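Local coordinates for high-affinity zinc uptake system protein znuA (Streptococcus suis, PDB 3MFQ) that binds zinc between its two lobes and probably delivers the metal to a membrane ABC transporter for uptake, as other solute-binding proteins of its family do, at residues 9-14 / 30-35; 14-19 / 60-65; 34-39 / 253-258; 105-110 / 268-273; 215-220 / 249-254. All blocks are in the same frame, centred on the assembly; numbering follows the deposited sequence.

Interaction 1 of 5, residues 9-14 / 30-35; sequences VAVTTS and RDLLIP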
# COMPACT_ATOMS: atom_id res chain seq x y z
N VAL A 9 -15.73 -10.23 -11.03
CA VAL A 9 -14.48 -10.41 -10.31
C VAL A 9 -14.46 -9.58 -9.04
O VAL A 9 -14.25 -8.38 -9.10
CB VAL A 9 -13.28 -10.02 -11.20
CG1 VAL A 9 -12.03 -10.13 -10.42
CG2 VAL A 9 -13.26 -10.86 -12.45
N ALA A 10 -14.60 -10.24 -7.90
CA ALA A 10 -14.61 -9.59 -6.60
C ALA A 10 -13.20 -9.12 -6.26
O ALA A 10 -12.21 -9.79 -6.54
CB ALA A 10 -15.15 -10.51 -5.56
N VAL A 11 -13.11 -7.93 -5.67
CA VAL A 11 -11.82 -7.31 -5.48
C VAL A 11 -11.76 -6.63 -4.12
O VAL A 11 -12.63 -5.83 -3.77
CB VAL A 11 -11.49 -6.33 -6.64
CG1 VAL A 11 -11.97 -6.89 -8.00
CG2 VAL A 11 -12.09 -4.96 -6.38
N THR A 12 -10.75 -6.99 -3.34
CA THR A 12 -10.68 -6.58 -1.94
C THR A 12 -10.43 -5.08 -1.77
O THR A 12 -11.22 -4.39 -1.13
CB THR A 12 -9.61 -7.38 -1.16
OG1 THR A 12 -8.39 -7.40 -1.90
CG2 THR A 12 -10.09 -8.81 -0.94
N THR A 13 -9.35 -4.58 -2.35
CA THR A 13 -8.96 -3.20 -2.13
C THR A 13 -9.01 -2.37 -3.40
O THR A 13 -9.03 -2.90 -4.51
CB THR A 13 -7.54 -3.10 -1.56
OG1 THR A 13 -6.60 -3.24 -2.63
CG2 THR A 13 -7.31 -4.20 -0.53
N SER A 14 -9.01 -1.05 -3.22
CA SER A 14 -9.00 -0.12 -4.34
C SER A 14 -7.78 -0.34 -5.23
O SER A 14 -7.80 -0.01 -6.41
CB SER A 14 -9.02 1.32 -3.83
OG SER A 14 -7.97 1.53 -2.92
N ARG A 30 -16.47 -5.37 -11.88
CA ARG A 30 -15.70 -5.36 -10.63
C ARG A 30 -16.52 -5.17 -9.34
O ARG A 30 -17.37 -4.27 -9.25
CB ARG A 30 -14.53 -4.37 -10.74
CG ARG A 30 -13.44 -4.82 -11.73
CD ARG A 30 -12.34 -3.80 -11.96
NE ARG A 30 -12.76 -2.72 -12.86
CZ ARG A 30 -13.44 -1.66 -12.46
NH1 ARG A 30 -13.78 -1.53 -11.18
NH2 ARG A 30 -13.79 -0.72 -13.33
N ASP A 31 -16.25 -6.02 -8.36
CA ASP A 31 -16.94 -5.97 -7.07
C ASP A 31 -15.97 -5.61 -5.96
O ASP A 31 -15.41 -6.48 -5.30
CB ASP A 31 -17.60 -7.31 -6.77
CG ASP A 31 -19.11 -7.21 -6.71
OD1 ASP A 31 -19.63 -6.77 -5.66
OD2 ASP A 31 -19.77 -7.56 -7.71
N LEU A 32 -15.77 -4.31 -5.76
CA LEU A 32 -14.88 -3.85 -4.70
C LEU A 32 -15.51 -4.09 -3.34
O LEU A 32 -16.65 -3.69 -3.09
CB LEU A 32 -14.55 -2.37 -4.87
CG LEU A 32 -13.69 -1.78 -3.75
CD1 LEU A 32 -12.45 -2.63 -3.52
CD2 LEU A 32 -13.31 -0.34 -4.06
N LEU A 33 -14.77 -4.75 -2.46
CA LEU A 33 -15.27 -5.08 -1.13
C LEU A 33 -14.92 -3.99 -0.13
O LEU A 33 -15.80 -3.42 0.52
CB LEU A 33 -14.70 -6.41 -0.66
CG LEU A 33 -14.76 -7.54 -1.69
CD1 LEU A 33 -14.48 -8.87 -1.02
CD2 LEU A 33 -16.12 -7.56 -2.38
N ILE A 34 -13.63 -3.69 -0.01
CA ILE A 34 -13.15 -2.68 0.91
C ILE A 34 -13.09 -1.31 0.24
O ILE A 34 -12.25 -1.08 -0.63
CB ILE A 34 -11.77 -3.05 1.47
CG1 ILE A 34 -11.77 -4.48 2.00
CG2 ILE A 34 -11.35 -2.06 2.55
CD1 ILE A 34 -10.45 -4.94 2.56
N PRO A 35 -13.99 -0.40 0.64
CA PRO A 35 -14.08 0.94 0.06
C PRO A 35 -12.80 1.74 0.26
O PRO A 35 -12.21 1.69 1.35
CB PRO A 35 -15.23 1.59 0.85
CG PRO A 35 -16.02 0.44 1.38
CD PRO A 35 -15.01 -0.62 1.67
O HOH W 1 -9.60 0.47 -0.84
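Strands 9-11 and 30-32 run parallel, pairing Val9 with Arg30, Ala10 with Asp31 and Val11 with Leu32. Asp31 N gives to Val9 O (3.2 Å) and Val11 N to Asp31 O (2.7 Å), each donor standing above the carbonyl plane. Leu33 N then meets Val11 O almost along the C=O axis (2.7 Å), and Ile34 N meets Thr12 O in the carbonyl plane (2.7 Å). Packing is densest here: Leu32, with CG anti to the backbone N (chi1 177°), sets CD1 beside the Val11 and Thr12 carbonyl oxygens and 3.7 Å from Val11 CG2, the two side chains crossing nearly at right angles. The Asp31 side is looser. Its CB lies 4.2 Å from Ala10 CB, while the carboxylate leads off to a salt bridge with Arg8. Near exposed Pro35, where the chains diverge, one water accepts from Ser14 N and donates to Ile34 O. This is the parallel pairing of a beta-alpha-beta unit: strand 8-11, helix 14-24, strand 29-32.

Interaction 2 of 5, residues 14-19 / 60-65; sequences SFLNDM and LYHGLH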
# COMPACT_ATOMS: atom_id res chain seq x y z
N SER A 14 -9.01 -1.05 -3.22
CA SER A 14 -9.00 -0.12 -4.34
C SER A 14 -7.78 -0.34 -5.23
O SER A 14 -7.80 -0.01 -6.41
CB SER A 14 -9.02 1.32 -3.83
OG SER A 14 -7.97 1.53 -2.92
N PHE A 15 -6.72 -0.89 -4.65
CA PHE A 15 -5.53 -1.21 -5.42
C PHE A 15 -5.90 -2.12 -6.56
O PHE A 15 -5.68 -1.81 -7.73
CB PHE A 15 -4.50 -1.93 -4.56
CG PHE A 15 -3.88 -1.08 -3.51
CD1 PHE A 15 -2.87 -0.20 -3.83
CD2 PHE A 15 -4.32 -1.15 -2.20
CE1 PHE A 15 -2.30 0.59 -2.86
CE2 PHE A 15 -3.76 -0.36 -1.23
CZ PHE A 15 -2.74 0.51 -1.56
N LEU A 16 -6.46 -3.26 -6.20
CA LEU A 16 -6.83 -4.25 -7.19
C LEU A 16 -7.89 -3.66 -8.12
O LEU A 16 -7.79 -3.80 -9.34
CB LEU A 16 -7.31 -5.53 -6.49
CG LEU A 16 -6.31 -5.98 -5.43
CD1 LEU A 16 -6.70 -7.31 -4.82
CD2 LEU A 16 -4.90 -6.04 -6.01
N ASN A 17 -8.86 -2.96 -7.54
CA ASN A 17 -9.88 -2.27 -8.34
C ASN A 17 -9.30 -1.51 -9.53
O ASN A 17 -9.86 -1.54 -10.62
CB ASN A 17 -10.71 -1.32 -7.47
CG ASN A 17 -11.93 -0.78 -8.21
OD1 ASN A 17 -12.74 -1.55 -8.71
ND2 ASN A 17 -12.06 0.55 -8.27
N ASP A 18 -8.19 -0.82 -9.30
CA ASP A 18 -7.51 -0.09 -10.36
C ASP A 18 -6.83 -1.05 -11.33
O ASP A 18 -7.05 -0.99 -12.54
CB ASP A 18 -6.48 0.86 -9.77
CG ASP A 18 -5.68 1.59 -10.84
OD1 ASP A 18 -6.27 1.96 -11.87
OD2 ASP A 18 -4.46 1.80 -10.63
N MET A 19 -6.00 -1.93 -10.78
CA MET A 19 -5.26 -2.90 -11.58
C MET A 19 -6.14 -3.57 -12.63
O MET A 19 -5.87 -3.47 -13.83
CB MET A 19 -4.63 -3.95 -10.67
CG MET A 19 -3.73 -4.96 -11.39
SD MET A 19 -2.83 -6.04 -10.26
CE MET A 19 -4.18 -6.75 -9.32
N LEU A 60 -9.96 -11.74 -6.41
CA LEU A 60 -8.55 -11.35 -6.34
C LEU A 60 -8.24 -10.56 -5.07
O LEU A 60 -9.00 -9.67 -4.68
CB LEU A 60 -8.16 -10.52 -7.57
CG LEU A 60 -7.97 -11.29 -8.88
CD1 LEU A 60 -7.83 -10.34 -10.05
CD2 LEU A 60 -6.77 -12.21 -8.78
N TYR A 61 -7.12 -10.90 -4.43
CA TYR A 61 -6.70 -10.22 -3.22
C TYR A 61 -5.18 -10.17 -3.09
O TYR A 61 -4.47 -10.87 -3.81
CB TYR A 61 -7.32 -10.87 -1.98
CG TYR A 61 -6.80 -12.26 -1.69
CD1 TYR A 61 -7.12 -13.33 -2.51
CD2 TYR A 61 -6.01 -12.51 -0.57
CE1 TYR A 61 -6.65 -14.60 -2.25
CE2 TYR A 61 -5.54 -13.78 -0.30
CZ TYR A 61 -5.86 -14.82 -1.14
OH TYR A 61 -5.39 -16.09 -0.86
N HIS A 62 -4.69 -9.35 -2.17
CA HIS A 62 -3.26 -9.18 -1.95
C HIS A 62 -2.64 -10.45 -1.36
O HIS A 62 -1.78 -11.07 -1.97
CB HIS A 62 -3.00 -8.02 -0.99
CG HIS A 62 -3.41 -6.68 -1.54
ND1 HIS A 62 -4.68 -6.43 -2.02
CD2 HIS A 62 -2.72 -5.53 -1.67
CE1 HIS A 62 -4.75 -5.18 -2.43
NE2 HIS A 62 -3.57 -4.61 -2.23
N GLY A 63 -3.09 -10.82 -0.17
CA GLY A 63 -2.50 -11.92 0.56
C GLY A 63 -1.60 -11.40 1.66
O GLY A 63 -1.75 -10.25 2.09
N LEU A 64 -0.67 -12.23 2.12
CA LEU A 64 0.27 -11.84 3.16
C LEU A 64 -0.46 -11.31 4.39
O LEU A 64 0.08 -10.50 5.14
CB LEU A 64 1.24 -10.78 2.63
CG LEU A 64 1.89 -11.07 1.28
CD1 LEU A 64 2.93 -10.01 0.95
CD2 LEU A 64 2.52 -12.45 1.27
N HIS A 65 -1.69 -11.78 4.59
CA HIS A 65 -2.50 -11.37 5.73
C HIS A 65 -2.80 -9.88 5.72
O HIS A 65 -3.14 -9.30 6.75
CB HIS A 65 -1.80 -11.75 7.05
CG HIS A 65 -1.65 -13.22 7.26
ND1 HIS A 65 -1.65 -14.13 6.21
CD2 HIS A 65 -1.48 -13.95 8.38
CE1 HIS A 65 -1.50 -15.35 6.69
NE2 HIS A 65 -1.39 -15.27 8.01
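Leu16 and His62 bury most of the surface in this contact, and Leu60 comes next. Leu16 sits in the first turn of helix 14-19 with CG anti to its carbonyl carbon (chi1 -50°), which sends the isobutyl group at the end of strand 60-61. Its CD1 does the touching on the strand side: it lies 3.3 Å from Leu60 O and 3.3 Å from Tyr61 CA, so one methyl rests on the backbone between the two residues. The Leu60 side chain adds a more distant apolar contact, its CB 4.5 Å from Leu16 CD1. Just past the strand, the His62 imidazole swings back toward the helix and crosses Leu16 obliquely, so that CG and CD2 of the leucine pack along the ring. The Phe15 side chain meets the same imidazole at its edge, with Phe15 CG in the imidazole plane. The two rings, 5.5 Å apart between centroids and with planes 77° apart, meet obliquely. Between these segments the contact is van der Waals packing. His62 also meets the rings of Phe66 and Trp106 and touches Thr13. Strand 58-61 is flanked in its parallel sheet by strands 8-11 and 79-80, and helix 14-24 packs on it through Leu16, while one turn further along Met19 touches helix 109-123.

Interaction 3 of 5, residues 34-39 / 253-258; sequences IPAGED and SDSLAP. With ZN (zinc ion), chain D.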
# COMPACT_ATOMS: atom_id res chain seq x y z
N ILE A 34 -13.63 -3.69 -0.01
CA ILE A 34 -13.15 -2.68 0.91
C ILE A 34 -13.09 -1.31 0.24
O ILE A 34 -12.25 -1.08 -0.63
CB ILE A 34 -11.77 -3.05 1.47
CG1 ILE A 34 -11.77 -4.48 2.00
CG2 ILE A 34 -11.35 -2.06 2.55
CD1 ILE A 34 -10.45 -4.94 2.56
N PRO A 35 -13.99 -0.40 0.64
CA PRO A 35 -14.08 0.94 0.06
C PRO A 35 -12.80 1.74 0.26
O PRO A 35 -12.21 1.69 1.35
CB PRO A 35 -15.23 1.59 0.85
CG PRO A 35 -16.02 0.44 1.38
CD PRO A 35 -15.01 -0.62 1.67
N ALA A 36 -12.38 2.47 -0.76
CA ALA A 36 -11.20 3.32 -0.66
C ALA A 36 -11.30 4.20 0.58
O ALA A 36 -12.35 4.78 0.85
CB ALA A 36 -11.06 4.18 -1.91
N GLY A 37 -10.21 4.28 1.33
CA GLY A 37 -10.20 5.08 2.54
C GLY A 37 -10.33 4.24 3.78
O GLY A 37 -10.09 4.71 4.89
N GLU A 38 -10.73 2.98 3.61
CA GLU A 38 -10.84 2.05 4.73
C GLU A 38 -9.57 1.22 4.88
O GLU A 38 -8.71 1.21 4.00
CB GLU A 38 -12.07 1.15 4.58
CG GLU A 38 -13.39 1.91 4.59
CD GLU A 38 -14.59 1.00 4.75
OE1 GLU A 38 -14.47 -0.04 5.43
OE2 GLU A 38 -15.66 1.32 4.20
N ASP A 39 -9.46 0.51 6.00
CA ASP A 39 -8.25 -0.23 6.33
C ASP A 39 -8.47 -1.74 6.29
O ASP A 39 -9.15 -2.30 7.14
CB ASP A 39 -7.75 0.19 7.71
CG ASP A 39 -6.45 -0.48 8.09
OD1 ASP A 39 -6.00 -1.38 7.35
OD2 ASP A 39 -5.87 -0.10 9.13
N SER A 253 -1.13 4.51 2.17
CA SER A 253 -0.41 3.29 2.48
C SER A 253 -1.27 2.07 2.21
O SER A 253 -0.87 1.17 1.46
CB SER A 253 0.05 3.28 3.94
OG SER A 253 -1.04 3.07 4.81
N ASP A 254 -2.46 2.04 2.80
CA ASP A 254 -3.32 0.87 2.74
C ASP A 254 -4.54 1.09 1.86
O ASP A 254 -5.52 0.36 1.96
CB ASP A 254 -3.75 0.46 4.14
CG ASP A 254 -2.59 0.00 5.00
OD1 ASP A 254 -1.54 -0.36 4.43
OD2 ASP A 254 -2.73 0.01 6.24
N SER A 255 -4.49 2.10 1.00
CA SER A 255 -5.61 2.39 0.12
C SER A 255 -5.29 3.47 -0.90
O SER A 255 -4.48 4.35 -0.65
CB SER A 255 -6.83 2.82 0.94
OG SER A 255 -7.91 3.18 0.10
N LEU A 256 -5.95 3.38 -2.05
CA LEU A 256 -5.93 4.46 -3.03
C LEU A 256 -6.89 5.55 -2.58
O LEU A 256 -7.44 5.48 -1.49
CB LEU A 256 -6.36 3.94 -4.40
CG LEU A 256 -5.26 3.42 -5.33
CD1 LEU A 256 -4.14 2.77 -4.54
CD2 LEU A 256 -5.84 2.47 -6.36
N ALA A 257 -7.08 6.55 -3.43
CA ALA A 257 -8.05 7.60 -3.15
C ALA A 257 -9.38 7.29 -3.81
O ALA A 257 -9.43 6.57 -4.81
CB ALA A 257 -7.52 8.95 -3.62
N PRO A 258 -10.48 7.81 -3.24
CA PRO A 258 -11.82 7.58 -3.80
C PRO A 258 -11.92 8.06 -5.24
O PRO A 258 -11.45 9.15 -5.56
CB PRO A 258 -12.72 8.44 -2.90
CG PRO A 258 -11.97 8.56 -1.62
CD PRO A 258 -10.52 8.61 -2.01
ZN ZN D . -0.66 -1.06 6.54
O HOH W 1 -9.60 0.47 -0.84
O HOH W 2 -8.16 0.10 1.40
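Two loops run roughly antiparallel here, and segment 253-258 carries a zinc ligand near its start. Asp254 has CG anti to its carbonyl carbon and clasps zinc with both oxygens, OD1 and OD2 each 2.4 Å from the ion; His41, His104 and His170 complete the site. Asp39 lies alongside, pointing the same way, with its OD1 3.7 Å from Asp254 OD2 and the carboxylate planes 37° apart. The Asp254 carbonyl is tied to the other loop through a water that donates to both Asp254 O (2.7 Å) and Glu38 O. Ser255 follows, its OG anti to the backbone N (chi1 176°). Ser255 OG accepts from Gly37 N (2.8 Å, 163°) and donates to Leu256 O (2.8 Å) on a lone pair in the carbonyl plane. The gripped amide belongs to the type II turn 35-38, closed by Glu38 N to Pro35 O. Leu256 N donates to Ser14 OG, and past it the chain runs by the Ala36 methyl, whose CB is 3.9 Å from Pro258 N and 4.5 Å from Pro258 CD. Bonding as it does, Ser255 OG fixes the turn against the metal loop. Zinc probably offsets the repulsion between the two carboxylates, helped by Thr192 and His41 N, which bond to Asp39.

Interaction 4 of 5, residues 105-110 / 268-273; sequences FWFSIP and DMYKHN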
# COMPACT_ATOMS: atom_id res chain seq x y z
N PHE A 105 3.76 -4.88 -0.12
CA PHE A 105 4.67 -5.19 -1.21
C PHE A 105 4.53 -4.25 -2.41
O PHE A 105 5.43 -4.17 -3.25
CB PHE A 105 4.42 -6.62 -1.69
CG PHE A 105 3.08 -6.81 -2.33
CD1 PHE A 105 1.99 -7.18 -1.57
CD2 PHE A 105 2.92 -6.60 -3.69
CE1 PHE A 105 0.75 -7.34 -2.16
CE2 PHE A 105 1.68 -6.76 -4.28
CZ PHE A 105 0.60 -7.13 -3.52
N TRP A 106 3.40 -3.56 -2.51
CA TRP A 106 3.07 -2.80 -3.71
C TRP A 106 3.96 -1.57 -3.96
O TRP A 106 3.97 -1.03 -5.06
CB TRP A 106 1.59 -2.40 -3.72
CG TRP A 106 1.13 -1.78 -2.45
CD1 TRP A 106 1.17 -0.46 -2.12
CD2 TRP A 106 0.56 -2.46 -1.33
NE1 TRP A 106 0.65 -0.27 -0.86
CE2 TRP A 106 0.27 -1.48 -0.35
CE3 TRP A 106 0.26 -3.80 -1.05
CZ2 TRP A 106 -0.30 -1.80 0.88
CZ3 TRP A 106 -0.31 -4.11 0.17
CH2 TRP A 106 -0.58 -3.12 1.12
N PHE A 107 4.69 -1.13 -2.94
CA PHE A 107 5.61 -0.01 -3.10
C PHE A 107 6.94 -0.46 -3.70
O PHE A 107 7.76 0.36 -4.10
CB PHE A 107 5.82 0.72 -1.78
CG PHE A 107 4.61 1.46 -1.29
CD1 PHE A 107 4.08 2.51 -2.03
CD2 PHE A 107 4.00 1.12 -0.10
CE1 PHE A 107 2.96 3.20 -1.58
CE2 PHE A 107 2.88 1.80 0.35
CZ PHE A 107 2.37 2.84 -0.39
N SER A 108 7.14 -1.77 -3.76
CA SER A 108 8.25 -2.33 -4.51
C SER A 108 7.76 -2.60 -5.92
O SER A 108 7.28 -3.69 -6.22
CB SER A 108 8.76 -3.62 -3.88
OG SER A 108 9.77 -4.23 -4.68
N ILE A 109 7.87 -1.60 -6.79
CA ILE A 109 7.36 -1.70 -8.15
C ILE A 109 7.60 -3.06 -8.80
O ILE A 109 6.71 -3.59 -9.46
CB ILE A 109 7.92 -0.57 -9.05
CG1 ILE A 109 7.32 0.77 -8.61
CG2 ILE A 109 7.61 -0.84 -10.51
CD1 ILE A 109 7.73 1.94 -9.48
N PRO A 110 8.80 -3.63 -8.62
CA PRO A 110 9.03 -4.98 -9.16
C PRO A 110 7.98 -5.97 -8.65
O PRO A 110 7.38 -6.71 -9.43
CB PRO A 110 10.40 -5.34 -8.60
CG PRO A 110 11.09 -4.04 -8.44
CD PRO A 110 10.03 -3.07 -8.03
N ASP A 268 -0.83 7.20 -9.97
CA ASP A 268 -1.07 8.55 -9.49
C ASP A 268 -0.92 8.62 -7.97
O ASP A 268 -0.33 9.56 -7.44
CB ASP A 268 -2.45 9.05 -9.93
CG ASP A 268 -2.52 9.32 -11.42
OD1 ASP A 268 -1.46 9.32 -12.07
OD2 ASP A 268 -3.64 9.52 -11.94
N MET A 269 -1.45 7.62 -7.28
CA MET A 269 -1.28 7.53 -5.84
C MET A 269 0.20 7.51 -5.51
O MET A 269 0.64 8.06 -4.51
CB MET A 269 -1.96 6.27 -5.30
CG MET A 269 -1.68 5.98 -3.83
SD MET A 269 -0.10 5.16 -3.54
CE MET A 269 -0.38 3.58 -4.32
N TYR A 270 0.98 6.86 -6.37
CA TYR A 270 2.42 6.75 -6.16
C TYR A 270 3.10 8.10 -6.30
O TYR A 270 3.87 8.51 -5.43
CB TYR A 270 3.01 5.78 -7.18
CG TYR A 270 4.08 4.88 -6.63
CD1 TYR A 270 5.27 5.41 -6.15
CD2 TYR A 270 3.90 3.51 -6.59
CE1 TYR A 270 6.25 4.59 -5.65
CE2 TYR A 270 4.88 2.68 -6.08
CZ TYR A 270 6.05 3.23 -5.61
OH TYR A 270 7.04 2.42 -5.10
N LYS A 271 2.83 8.77 -7.41
CA LYS A 271 3.42 10.08 -7.67
C LYS A 271 3.05 11.04 -6.56
O LYS A 271 3.91 11.77 -6.05
CB LYS A 271 2.94 10.62 -9.02
CG LYS A 271 3.35 9.79 -10.22
CD LYS A 271 2.86 10.41 -11.52
CE LYS A 271 3.27 9.58 -12.71
NZ LYS A 271 2.79 10.17 -13.99
N HIS A 272 1.78 11.04 -6.17
CA HIS A 272 1.30 11.87 -5.08
C HIS A 272 2.15 11.68 -3.83
O HIS A 272 2.60 12.65 -3.22
CB HIS A 272 -0.16 11.54 -4.77
CG HIS A 272 -0.66 12.18 -3.51
ND1 HIS A 272 -1.32 13.39 -3.50
CD2 HIS A 272 -0.60 11.77 -2.22
CE1 HIS A 272 -1.65 13.69 -2.25
NE2 HIS A 272 -1.22 12.73 -1.46
N ASN A 273 2.37 10.43 -3.45
CA ASN A 273 3.19 10.12 -2.30
C ASN A 273 4.60 10.67 -2.45
O ASN A 273 5.12 11.34 -1.56
CB ASN A 273 3.24 8.61 -2.05
CG ASN A 273 1.97 8.08 -1.41
OD1 ASN A 273 1.02 8.83 -1.16
ND2 ASN A 273 1.94 6.79 -1.12
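Phe107 turns its ring edge to the face of Tyr270 in a T-shaped pair, centroids 5.8 Å apart and planes at 75°, with Phe107 CD1 4.1 Å from Tyr270 CE2. The Tyr270 hydroxyl ends beside the Phe107 carbonyl, whose oxygen lies at the edge of the tyrosine ring, in its plane. Ile109 reaches the same ring obliquely, its CG1 4.0 Å from Tyr270 CE2. From the same helix, Met269, one residue before Tyr270 and bent at chi2 and chi3, brings SD 4.1 Å from Phe107 CE1 in an oblique Met-aromatic contact. Asn273 sets ND2 3.8 Å from Phe107 CE1, while that amide gives its hydrogen bond to Phe252 O. Trp106 CD1 lies 3.7 Å above the centre of the Phe107 plane, and Phe173 also stacks on Phe107. Sulfur, aromatic rings and aliphatic carbons thus make an apolar core, in which the buried amide nitrogen of Asn273 is satisfied by the Phe252 carbonyl.

Interaction 5 of 5, residues 215-220 / 249-254; sequences AIFTES and KELFSD. With ZN (zinc ion), chain D.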
# COMPACT_ATOMS: atom_id res chain seq x y z
N ALA A 215 10.17 16.65 9.75
CA ALA A 215 8.89 16.35 9.12
C ALA A 215 8.46 14.90 9.31
O ALA A 215 9.15 13.98 8.87
CB ALA A 215 8.92 16.71 7.64
N ILE A 216 7.33 14.70 9.97
CA ILE A 216 6.74 13.38 10.11
C ILE A 216 5.46 13.33 9.29
O ILE A 216 4.73 14.31 9.19
CB ILE A 216 6.44 13.03 11.58
CG1 ILE A 216 5.46 14.04 12.19
CG2 ILE A 216 7.73 13.00 12.39
CD1 ILE A 216 5.18 13.80 13.65
N PHE A 217 5.19 12.18 8.68
CA PHE A 217 4.10 12.09 7.71
C PHE A 217 2.80 11.51 8.25
O PHE A 217 2.78 10.83 9.27
CB PHE A 217 4.55 11.33 6.46
CG PHE A 217 5.45 12.13 5.56
CD1 PHE A 217 6.80 12.25 5.83
CD2 PHE A 217 4.93 12.78 4.45
CE1 PHE A 217 7.62 12.99 5.01
CE2 PHE A 217 5.75 13.53 3.62
CZ PHE A 217 7.10 13.63 3.90
N THR A 218 1.72 11.81 7.53
CA THR A 218 0.38 11.39 7.91
C THR A 218 -0.25 10.58 6.78
O THR A 218 -0.01 10.85 5.60
CB THR A 218 -0.51 12.62 8.22
OG1 THR A 218 -0.21 13.10 9.54
CG2 THR A 218 -1.98 12.25 8.15
N GLU A 219 -1.06 9.59 7.14
CA GLU A 219 -1.70 8.73 6.14
C GLU A 219 -3.22 8.78 6.26
O GLU A 219 -3.76 9.08 7.32
CB GLU A 219 -1.21 7.29 6.29
CG GLU A 219 -1.62 6.63 7.58
CD GLU A 219 -0.89 5.33 7.84
OE1 GLU A 219 -0.05 4.95 7.00
OE2 GLU A 219 -1.16 4.69 8.87
N SER A 220 -3.89 8.47 5.15
CA SER A 220 -5.34 8.61 5.05
C SER A 220 -6.14 7.53 5.79
O SER A 220 -7.31 7.73 6.10
CB SER A 220 -5.77 8.64 3.58
OG SER A 220 -5.46 7.41 2.94
N LYS A 249 -2.86 16.62 2.10
CA LYS A 249 -1.48 16.27 2.42
C LYS A 249 -1.44 14.97 3.20
O LYS A 249 -1.13 14.96 4.39
CB LYS A 249 -0.84 17.38 3.25
CG LYS A 249 -0.87 18.74 2.60
CD LYS A 249 -0.36 19.78 3.57
CE LYS A 249 -0.31 21.15 2.93
NZ LYS A 249 0.15 22.18 3.91
N GLU A 250 -1.74 13.88 2.52
CA GLU A 250 -1.75 12.57 3.15
C GLU A 250 -1.10 11.53 2.26
O GLU A 250 -1.31 11.52 1.04
CB GLU A 250 -3.18 12.14 3.48
CG GLU A 250 -3.82 12.90 4.63
CD GLU A 250 -5.25 12.45 4.87
OE1 GLU A 250 -5.88 11.96 3.92
OE2 GLU A 250 -5.73 12.60 6.02
N LEU A 251 -0.29 10.67 2.87
CA LEU A 251 0.28 9.53 2.16
C LEU A 251 -0.75 8.42 2.11
O LEU A 251 -1.52 8.23 3.05
CB LEU A 251 1.54 9.04 2.87
CG LEU A 251 2.76 9.96 2.92
CD1 LEU A 251 3.86 9.34 3.75
CD2 LEU A 251 3.25 10.26 1.52
N PHE A 252 -0.77 7.68 1.00
CA PHE A 252 -1.63 6.51 0.90
C PHE A 252 -0.78 5.27 1.15
O PHE A 252 0.18 5.02 0.42
CB PHE A 252 -2.28 6.43 -0.48
CG PHE A 252 -2.99 7.68 -0.89
CD1 PHE A 252 -4.22 8.00 -0.36
CD2 PHE A 252 -2.42 8.54 -1.82
CE1 PHE A 252 -4.88 9.16 -0.74
CE2 PHE A 252 -3.07 9.69 -2.21
CZ PHE A 252 -4.30 10.00 -1.67
N SER A 253 -1.13 4.51 2.17
CA SER A 253 -0.41 3.29 2.48
C SER A 253 -1.27 2.07 2.21
O SER A 253 -0.87 1.17 1.46
CB SER A 253 0.05 3.28 3.94
OG SER A 253 -1.04 3.07 4.81
N ASP A 254 -2.46 2.04 2.80
CA ASP A 254 -3.32 0.87 2.74
C ASP A 254 -4.54 1.09 1.86
O ASP A 254 -5.52 0.36 1.96
CB ASP A 254 -3.75 0.46 4.14
CG ASP A 254 -2.59 0.00 5.00
OD1 ASP A 254 -1.54 -0.36 4.43
OD2 ASP A 254 -2.73 0.01 6.24
ZN ZN D . -0.66 -1.06 6.54
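Phe217 and Leu251 cross obliquely, the leucine CD1 resting against the root of the phenylalanine side chain, 3.4 Å from Phe217 CB and 3.7 Å from Phe217 CD2. Beside them, Thr218 and Glu250 also cross obliquely, carbon against carbon, with Thr218 CG2 4.0 Å from Glu250 CG. The extended Glu250 chain then runs along Ser220, its OE1 3.3 Å from Ser220 CB, and Phe252 brings CD1 near Ser220 OG. Glu219 takes the crowded position, CG between backbone N and carbonyl carbon (chi1 66°), and stretches the other way. Ser253 OG gives to Glu219 OE1 (3.1 Å) from above the carboxylate plane, while OE2 bonds Thr222 and His170 ND1; Glu219 is therefore a second-shell residue that probably helps orient zinc-binding His170. A single bridge, Glu219 with Leu251, holds the backbones together. Leu251 N gives to Thr218 O in the carbonyl plane (2.8 Å), and Ser220 N gives to Leu251 O nearly along the C=O axis (3.2 Å). Strand 215-217 pairs with strand 242-244 and carries helix 225-235 against Ile216, whereas Phe217 and Leu251 both face helix 266-281 at Leu276.

How the interactions relate
Interactions 1 and 2 share Ser14 and one parallel sheet, their centres 8 Å apart, with Ala10 O probably accepting from Leu60 N (3.0 Å). Interaction 3 shares Ile34 and Pro35 with interaction 1 and Ser253 and Asp254 with interaction 5, so a chain of contacts leads from the sheet of interaction 1 past the zinc site to interaction 5. Phe15 CD1, 3.3 Å from Leu256 CD1, packs interaction 2 on interaction 3. Interaction 4 packs against the site through Trp106, which meets Phe15 and His62; the Trp106 side chain comes about 6 Å from zinc and the Phe15 side chain about 8 Å. His272 NE2 to Glu250 O (2.8 Å) joins interaction 4 to interaction 5.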